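Local coordinates for Mgp-operon protein 3 (Mycoplasma pneumoniae, PDB 6RJ1) that probably helps this human pathogen attach to host cells, acting as an extracellular adhesin encoded by the mgp operon, at residues A[2-7]-A[17-22]; A[577-582]-A[602-607]; A[581-586]-A[687-692]. One frame throughout, in Å; residues are numbered along the deposited sequence.

Interaction 1: residues A[2-7]-A[17-22]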
loop_
_atom_site.group_PDB
_atom_site.type_symbol
_atom_site.label_atom_id
_atom_site.label_comp_id
_atom_site.label_asym_id
_atom_site.label_seq_id
_atom_site.Cartn_x
_atom_site.Cartn_y
_atom_site.Cartn_z
ATOM N N LEU A 2 9.487 -18.909 34.765
ATOM C CA LEU A 2 8.126 -18.692 35.259
ATOM C C LEU A 2 7.881 -17.209 35.504
ATOM O O LEU A 2 6.768 -16.729 35.289
ATOM C CB LEU A 2 7.861 -19.475 36.543
ATOM C CG LEU A 2 7.281 -20.844 36.346
ATOM C CD1 LEU A 2 8.008 -21.859 37.201
ATOM C CD2 LEU A 2 5.794 -20.838 36.588
ATOM N N ALA A 3 8.935 -16.485 35.932
ATOM C CA ALA A 3 8.919 -15.050 36.212
ATOM C C ALA A 3 8.632 -14.227 34.949
ATOM O O ALA A 3 8.197 -13.076 35.064
ATOM C CB ALA A 3 10.238 -14.626 36.848
ATOM N N ASN A 4 8.828 -14.826 33.755
ATOM C CA ASN A 4 8.556 -14.169 32.484
ATOM C C ASN A 4 7.027 -13.990 32.260
ATOM O O ASN A 4 6.224 -14.726 32.844
ATOM C CB ASN A 4 9.294 -14.881 31.314
ATOM C CG ASN A 4 8.545 -15.892 30.457
ATOM O OD1 ASN A 4 7.562 -16.530 30.861
ATOM N ND2 ASN A 4 9.032 -16.082 29.236
ATOM N N THR A 5 6.641 -12.975 31.461
ATOM C CA THR A 5 5.247 -12.637 31.157
ATOM C C THR A 5 5.101 -12.348 29.678
ATOM O O THR A 5 6.051 -11.879 29.053
ATOM C CB THR A 5 4.771 -11.432 31.992
ATOM O OG1 THR A 5 5.713 -10.366 31.863
ATOM C CG2 THR A 5 4.533 -11.779 33.470
ATOM N N TYR A 6 3.910 -12.629 29.121
ATOM C CA TYR A 6 3.569 -12.395 27.712
ATOM C C TYR A 6 2.436 -11.382 27.667
ATOM O O TYR A 6 1.423 -11.577 28.337
ATOM C CB TYR A 6 3.135 -13.699 27.002
ATOM C CG TYR A 6 4.111 -14.847 27.138
ATOM C CD1 TYR A 6 5.144 -15.022 26.220
ATOM C CD2 TYR A 6 4.002 -15.764 28.183
ATOM C CE1 TYR A 6 6.057 -16.072 26.351
ATOM C CE2 TYR A 6 4.909 -16.817 28.323
ATOM C CZ TYR A 6 5.933 -16.967 27.402
ATOM O OH TYR A 6 6.829 -17.999 27.530
ATOM N N LEU A 7 2.605 -10.299 26.905
ATOM C CA LEU A 7 1.598 -9.248 26.801
ATOM C C LEU A 7 0.600 -9.550 25.696
ATOM O O LEU A 7 1.011 -9.792 24.556
ATOM C CB LEU A 7 2.294 -7.898 26.564
ATOM C CG LEU A 7 1.925 -6.712 27.454
ATOM C CD1 LEU A 7 1.880 -7.091 28.913
ATOM C CD2 LEU A 7 2.926 -5.596 27.282
ATOM N N TYR A 17 0.243 -12.175 30.734
ATOM C CA TYR A 17 -0.087 -13.577 30.944
ATOM C C TYR A 17 1.146 -14.327 31.426
ATOM O O TYR A 17 2.248 -14.094 30.921
ATOM C CB TYR A 17 -0.653 -14.209 29.663
ATOM C CG TYR A 17 -2.107 -13.871 29.422
ATOM C CD1 TYR A 17 -2.473 -12.691 28.784
ATOM C CD2 TYR A 17 -3.118 -14.731 29.833
ATOM C CE1 TYR A 17 -3.812 -12.383 28.541
ATOM C CE2 TYR A 17 -4.461 -14.432 29.602
ATOM C CZ TYR A 17 -4.805 -13.254 28.961
ATOM O OH TYR A 17 -6.127 -12.950 28.741
ATOM N N THR A 18 0.964 -15.211 32.414
ATOM C CA THR A 18 2.047 -16.020 32.966
ATOM C C THR A 18 2.216 -17.305 32.136
ATOM O O THR A 18 1.268 -17.696 31.449
ATOM C CB THR A 18 1.759 -16.351 34.444
ATOM O OG1 THR A 18 0.590 -17.173 34.546
ATOM C CG2 THR A 18 1.648 -15.114 35.314
ATOM N N PRO A 19 3.361 -18.033 32.232
ATOM C CA PRO A 19 3.473 -19.308 31.505
ATOM C C PRO A 19 2.560 -20.417 32.083
ATOM O O PRO A 19 2.637 -21.562 31.653
ATOM C CB PRO A 19 4.969 -19.625 31.586
ATOM C CG PRO A 19 5.410 -19.003 32.842
ATOM C CD PRO A 19 4.591 -17.757 33.008
ATOM N N PHE A 20 1.672 -20.058 33.036
ATOM C CA PHE A 20 0.635 -20.918 33.600
ATOM C C PHE A 20 -0.662 -20.707 32.797
ATOM O O PHE A 20 -1.679 -21.320 33.113
ATOM C CB PHE A 20 0.368 -20.556 35.061
ATOM C CG PHE A 20 1.253 -21.206 36.087
ATOM C CD1 PHE A 20 1.464 -22.580 36.080
ATOM C CD2 PHE A 20 1.805 -20.460 37.117
ATOM C CE1 PHE A 20 2.260 -23.185 37.053
ATOM C CE2 PHE A 20 2.587 -21.064 38.101
ATOM C CZ PHE A 20 2.801 -22.425 38.073
ATOM N N THR A 21 -0.614 -19.807 31.775
ATOM C CA THR A 21 -1.664 -19.394 30.813
ATOM C C THR A 21 -2.727 -18.457 31.446
ATOM O O THR A 21 -3.725 -18.135 30.791
ATOM C CB THR A 21 -2.312 -20.595 30.054
ATOM O OG1 THR A 21 -3.224 -21.295 30.896
ATOM C CG2 THR A 21 -1.286 -21.567 29.479
ATOM N N THR A 22 -2.493 -17.990 32.687
ATOM C CA THR A 22 -3.434 -17.112 33.381
ATOM C C THR A 22 -2.941 -15.665 33.453
ATOM O O THR A 22 -1.740 -15.443 33.651
ATOM C CB THR A 22 -3.728 -17.631 34.786
ATOM O OG1 THR A 22 -2.499 -17.734 35.497
ATOM C CG2 THR A 22 -4.466 -18.959 34.782
#
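Tyr6 and Tyr17 form the hydrogen-bonded antiparallel pair at the open end of a beta hairpin, and Pro19 carries the contact beyond it. Tyr6 N gives its hydrogen to Tyr17 O at 2.9 Å, and Tyr17 N returns a bond to Tyr6 O at 2.7 Å, both nearly straight. Just outside the pair, Thr5 CA adds a CA-H...O contact to Tyr17 O (3.3 Å).

The chain then leaves the strand in a type I turn from Thr18 to Thr21, which presents the Pro19 ring to the N-terminal residues. Followed outward, Pro19 CB lies 4.3 Å from Tyr6 CE2 and beside Asn4 OD1; CG reaches Leu2 CA at 3.6 Å; and CD, where the ring closes back on the nitrogen, sits 3.3 Å from Leu2 O and close to Asn4 O. The pyrrolidine ring thus meets backbone carbonyls and side chains together. Phe20 extends the patch: Leu2 CD2 lies over one face of its ring, toward the rim, 3.6 Å from Phe20 CE2, in a CH-pi contact.

The Tyr6 and Tyr17 side chains leave the same face of the small sheet formed by strands 6-10, 13-17 and 28-29. Both touch Leu933 of strand 928-933, while Thr21 rests on Ala941 and Ile943 of strand 939-945, so the hairpin is applied to that four-stranded antiparallel sheet near the C-terminus.

Interaction 2: residues A[577-582]-A[602-607]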
loop_
_atom_site.group_PDB
_atom_site.type_symbol
_atom_site.label_atom_id
_atom_site.label_comp_id
_atom_site.label_asym_id
_atom_site.label_seq_id
_atom_site.Cartn_x
_atom_site.Cartn_y
_atom_site.Cartn_z
ATOM N N LEU A 577 -4.256 10.191 -17.190
ATOM C CA LEU A 577 -3.202 9.868 -18.141
ATOM C C LEU A 577 -2.236 8.866 -17.535
ATOM O O LEU A 577 -1.393 9.215 -16.705
ATOM C CB LEU A 577 -2.503 11.139 -18.647
ATOM C CG LEU A 577 -3.419 12.198 -19.254
ATOM C CD1 LEU A 577 -2.816 13.555 -19.140
ATOM C CD2 LEU A 577 -3.755 11.878 -20.677
ATOM N N ALA A 578 -2.420 7.591 -17.922
ATOM C CA ALA A 578 -1.668 6.435 -17.441
ATOM C C ALA A 578 -1.519 5.423 -18.561
ATOM O O ALA A 578 -2.405 5.303 -19.403
ATOM C CB ALA A 578 -2.406 5.796 -16.276
ATOM N N TRP A 579 -0.410 4.680 -18.572
ATOM C CA TRP A 579 -0.166 3.676 -19.605
ATOM C C TRP A 579 0.690 2.527 -19.085
ATOM O O TRP A 579 1.424 2.692 -18.099
ATOM C CB TRP A 579 0.482 4.318 -20.847
ATOM C CG TRP A 579 1.777 5.010 -20.539
ATOM C CD1 TRP A 579 3.016 4.442 -20.479
ATOM C CD2 TRP A 579 1.940 6.381 -20.150
ATOM N NE1 TRP A 579 3.939 5.372 -20.070
ATOM C CE2 TRP A 579 3.307 6.573 -19.862
ATOM C CE3 TRP A 579 1.058 7.468 -20.004
ATOM C CZ2 TRP A 579 3.822 7.818 -19.479
ATOM C CZ3 TRP A 579 1.563 8.687 -19.580
ATOM C CH2 TRP A 579 2.932 8.863 -19.355
ATOM N N SER A 580 0.615 1.375 -19.773
ATOM C CA SER A 580 1.379 0.165 -19.479
ATOM C C SER A 580 2.877 0.419 -19.718
ATOM O O SER A 580 3.257 0.952 -20.776
ATOM C CB SER A 580 0.896 -0.976 -20.371
ATOM O OG SER A 580 1.773 -2.090 -20.326
ATOM N N THR A 581 3.716 0.048 -18.734
ATOM C CA THR A 581 5.170 0.224 -18.817
ATOM C C THR A 581 5.913 -1.108 -18.889
ATOM O O THR A 581 7.084 -1.178 -18.514
ATOM C CB THR A 581 5.680 1.085 -17.674
ATOM O OG1 THR A 581 5.373 0.451 -16.433
ATOM C CG2 THR A 581 5.155 2.500 -17.728
ATOM N N THR A 582 5.239 -2.156 -19.380
ATOM C CA THR A 582 5.818 -3.490 -19.504
ATOM C C THR A 582 6.944 -3.484 -20.536
ATOM O O THR A 582 6.780 -2.920 -21.616
ATOM C CB THR A 582 4.712 -4.511 -19.808
ATOM O OG1 THR A 582 3.727 -4.414 -18.778
ATOM C CG2 THR A 582 5.229 -5.943 -19.898
ATOM N N ASN A 602 8.390 7.225 -21.482
ATOM C CA ASN A 602 7.845 8.575 -21.533
ATOM C C ASN A 602 6.361 8.652 -21.901
ATOM O O ASN A 602 5.739 9.677 -21.647
ATOM C CB ASN A 602 8.683 9.436 -22.473
ATOM C CG ASN A 602 10.151 9.461 -22.136
ATOM O OD1 ASN A 602 10.575 9.928 -21.059
ATOM N ND2 ASN A 602 10.958 8.964 -23.063
ATOM N N GLY A 603 5.813 7.591 -22.489
ATOM C CA GLY A 603 4.421 7.560 -22.917
ATOM C C GLY A 603 3.957 6.188 -23.345
ATOM O O GLY A 603 4.719 5.223 -23.236
ATOM N N PRO A 604 2.710 6.063 -23.850
ATOM C CA PRO A 604 2.198 4.731 -24.236
ATOM C C PRO A 604 2.936 4.038 -25.393
ATOM O O PRO A 604 3.601 4.695 -26.196
ATOM C CB PRO A 604 0.724 4.994 -24.579
ATOM C CG PRO A 604 0.411 6.328 -24.034
ATOM C CD PRO A 604 1.685 7.106 -24.036
ATOM N N ILE A 605 2.826 2.696 -25.455
ATOM C CA ILE A 605 3.434 1.840 -26.483
ATOM C C ILE A 605 2.696 0.499 -26.597
ATOM O O ILE A 605 2.473 0.010 -27.702
ATOM C CB ILE A 605 4.986 1.664 -26.303
ATOM C CG1 ILE A 605 5.656 1.114 -27.597
ATOM C CG2 ILE A 605 5.359 0.832 -25.055
ATOM C CD1 ILE A 605 7.081 1.508 -27.809
ATOM N N ASN A 606 2.336 -0.090 -25.455
ATOM C CA ASN A 606 1.684 -1.389 -25.367
ATOM C C ASN A 606 0.204 -1.348 -25.705
ATOM O O ASN A 606 -0.486 -0.356 -25.468
ATOM C CB ASN A 606 1.934 -2.035 -23.995
ATOM C CG ASN A 606 3.395 -2.298 -23.709
ATOM O OD1 ASN A 606 4.221 -2.465 -24.610
ATOM N ND2 ASN A 606 3.753 -2.338 -22.445
ATOM N N GLY A 607 -0.243 -2.455 -26.266
ATOM C CA GLY A 607 -1.605 -2.703 -26.704
ATOM C C GLY A 607 -1.633 -4.008 -27.464
ATOM O O GLY A 607 -0.623 -4.715 -27.491
HETATM O O HOH W 1 1.825 1.481 -22.984
HETATM O O HOH W 2 -0.864 1.644 -22.649
#
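Trp579 lies with one indole face against the Gly603-Pro604 backbone, a CH-pi arrangement joining two loops within the MgpC adhesin region, a family grouped with the beta-propellers. Gly603 CA stands over the five-membered ring, 3.7 Å from its centroid, and Pro604 CD lies over the same ring at 4.3 Å. The Trp579 and Pro604 side chains cross at about a right angle, with Pro604 CG 3.8 Å from Trp579 CB. A chi1 of 58° sets Trp579 CG against Pro604 N, 3.6 Å away, while the indole N-H is bonded to Gly600 O, a second hold on the ring from the same loop.

Further along, the contact turns polar. Two waters lie between the backbones; one donates to Ser580 O and accepts from Ile605 N, spanning the loops where no direct bond is made. Asn606 projects toward Ser580, which also has Asp671 as a hydrogen-bond partner on OG, and Asn606 OD1 accepts from Thr619 N, so both ends of the amide are engaged and its flip is settled. Each N-H of Asn606 ND2 has an acceptor lying in the amide plane: Ser580 OG at 2.9 Å and Thr582 O at 3.2 Å, both bonds almost perfectly straight.

Interaction 3: residues A[581-586]-A[687-692]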
loop_
_atom_site.group_PDB
_atom_site.type_symbol
_atom_site.label_atom_id
_atom_site.label_comp_id
_atom_site.label_asym_id
_atom_site.label_seq_id
_atom_site.Cartn_x
_atom_site.Cartn_y
_atom_site.Cartn_z
ATOM N N THR A 581 3.716 0.048 -18.734
ATOM C CA THR A 581 5.170 0.224 -18.817
ATOM C C THR A 581 5.913 -1.108 -18.889
ATOM O O THR A 581 7.084 -1.178 -18.514
ATOM C CB THR A 581 5.680 1.085 -17.674
ATOM O OG1 THR A 581 5.373 0.451 -16.433
ATOM C CG2 THR A 581 5.155 2.500 -17.728
ATOM N N THR A 582 5.239 -2.156 -19.380
ATOM C CA THR A 582 5.818 -3.490 -19.504
ATOM C C THR A 582 6.944 -3.484 -20.536
ATOM O O THR A 582 6.780 -2.920 -21.616
ATOM C CB THR A 582 4.712 -4.511 -19.808
ATOM O OG1 THR A 582 3.727 -4.414 -18.778
ATOM C CG2 THR A 582 5.229 -5.943 -19.898
ATOM N N ALA A 583 8.084 -4.104 -20.188
ATOM C CA ALA A 583 9.259 -4.240 -21.044
ATOM C C ALA A 583 8.867 -4.916 -22.354
ATOM O O ALA A 583 8.064 -5.849 -22.342
ATOM C CB ALA A 583 10.315 -5.071 -20.332
ATOM N N GLY A 584 9.427 -4.431 -23.459
ATOM C CA GLY A 584 9.162 -4.947 -24.800
ATOM C C GLY A 584 9.493 -6.416 -24.989
ATOM O O GLY A 584 10.290 -6.978 -24.231
ATOM N N LEU A 585 8.875 -7.050 -26.003
ATOM C CA LEU A 585 9.092 -8.464 -26.321
ATOM C C LEU A 585 10.539 -8.743 -26.736
ATOM O O LEU A 585 11.065 -9.826 -26.480
ATOM C CB LEU A 585 8.126 -8.931 -27.420
ATOM C CG LEU A 585 6.673 -9.134 -27.005
ATOM C CD1 LEU A 585 5.780 -9.275 -28.218
ATOM C CD2 LEU A 585 6.509 -10.343 -26.105
ATOM N N ASP A 586 11.173 -7.740 -27.342
ATOM C CA ASP A 586 12.542 -7.738 -27.851
ATOM C C ASP A 586 13.584 -7.267 -26.816
ATOM O O ASP A 586 14.717 -6.961 -27.200
ATOM C CB ASP A 586 12.605 -6.851 -29.109
ATOM C CG ASP A 586 12.283 -5.387 -28.852
ATOM O OD1 ASP A 586 11.292 -5.108 -28.133
ATOM O OD2 ASP A 586 13.010 -4.526 -29.371
ATOM N N PRO A 687 8.611 -7.455 -16.995
ATOM C CA PRO A 687 8.112 -6.686 -15.853
ATOM C C PRO A 687 7.499 -5.338 -16.191
ATOM O O PRO A 687 7.905 -4.676 -17.152
ATOM C CB PRO A 687 9.356 -6.524 -14.981
ATOM C CG PRO A 687 10.502 -6.501 -15.966
ATOM C CD PRO A 687 10.067 -7.263 -17.190
ATOM N N SER A 688 6.530 -4.929 -15.368
ATOM C CA SER A 688 5.916 -3.618 -15.421
ATOM C C SER A 688 6.814 -2.749 -14.529
ATOM O O SER A 688 7.446 -3.256 -13.590
ATOM C CB SER A 688 4.494 -3.658 -14.866
ATOM O OG SER A 688 4.013 -2.366 -14.527
ATOM N N ARG A 689 6.905 -1.462 -14.838
ATOM C CA ARG A 689 7.729 -0.574 -14.047
ATOM C C ARG A 689 6.867 0.457 -13.303
ATOM O O ARG A 689 7.410 1.376 -12.693
ATOM C CB ARG A 689 8.789 0.084 -14.943
ATOM C CG ARG A 689 10.102 -0.691 -15.099
ATOM C CD ARG A 689 10.012 -1.958 -15.945
ATOM N NE ARG A 689 9.502 -1.698 -17.292
ATOM C CZ ARG A 689 10.263 -1.421 -18.345
ATOM N NH1 ARG A 689 9.711 -1.191 -19.528
ATOM N NH2 ARG A 689 11.583 -1.370 -18.223
ATOM N N THR A 690 5.518 0.287 -13.333
ATOM C CA THR A 690 4.557 1.194 -12.685
ATOM C C THR A 690 3.402 0.480 -11.979
ATOM O O THR A 690 2.769 1.068 -11.103
ATOM C CB THR A 690 4.001 2.246 -13.677
ATOM O OG1 THR A 690 3.482 1.612 -14.852
ATOM C CG2 THR A 690 5.006 3.337 -14.022
ATOM N N ASP A 691 3.103 -0.762 -12.371
ATOM C CA ASP A 691 1.988 -1.511 -11.794
ATOM C C ASP A 691 2.435 -2.669 -10.916
ATOM O O ASP A 691 3.386 -3.367 -11.264
ATOM C CB ASP A 691 1.020 -1.976 -12.894
ATOM C CG ASP A 691 0.365 -0.815 -13.634
ATOM O OD1 ASP A 691 -0.660 -0.299 -13.139
ATOM O OD2 ASP A 691 0.884 -0.416 -14.701
ATOM N N GLN A 692 1.743 -2.860 -9.762
ATOM C CA GLN A 692 1.970 -3.917 -8.761
ATOM C C GLN A 692 3.420 -3.884 -8.259
ATOM O O GLN A 692 4.085 -4.922 -8.157
ATOM C CB GLN A 692 1.574 -5.313 -9.299
ATOM C CG GLN A 692 0.223 -5.386 -9.993
ATOM C CD GLN A 692 -0.931 -5.715 -9.088
ATOM O OE1 GLN A 692 -1.107 -5.151 -8.014
ATOM N NE2 GLN A 692 -1.772 -6.634 -9.524
HETATM O O HOH W 3 2.466 -1.549 -16.488
#
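An ST turn led by Ser688 shapes the loop into which Thr581 fits, with Arg689 and Thr690 gripping both of its oxygens. Ser688 OG accepts from Thr690 N and, at 2.8 Å, from Asp691 N, which curls the chain so that Arg689 N points at Thr581 OG1 (2.9 Å). The same hydroxyl pairs with Thr690 OG1 at 2.7 Å, and the two threonine side chains cross at about a right angle.

The Arg689 chain bends at chi2 (72°) and chi3 (57°), the second turn setting NE, which reaches Thr581 O at 2.8 Å, almost in line with the carbonyl. NH1 shares that single acceptor at 2.8 Å but stands above the carbonyl plane. Both segments lie within the MgpC adhesin region, and the loop leads into strand 693-699 of the large mixed sheet. The guanidinium is also tied to its surroundings by NH2 to Asn597 O and by a cation-pi contact with Phe508.

Ala583 CB lies over one guanidinium face and touches Pro687 CD at 3.8 Å. Next to it, Ala583 N bonds to Pro687 O at 3.1 Å. On the far flank, one water accepts from both Thr581 N and Ser688 OG and donates to Asp691 OD2.

Interaction 1 is a surface contact, whereas interactions 2 and 3 are buried; their centres are about 57 and 52 Å from that of interaction 1, on the other side of the chain's centre. The buried pair have centres only about 9 Å apart and share Thr581 and Thr582, so the loop after strand 575-577 is held by two different loops, one at 602-607 and one at 687-692. Chemistry follows place. The hairpin end relies on strand pairing and an apolar patch; interaction 2 combines an aromatic face with an amide and bridging waters; interaction 3 is dominated by hydroxyl and guanidinium bonds that satisfy polar atoms in the interior.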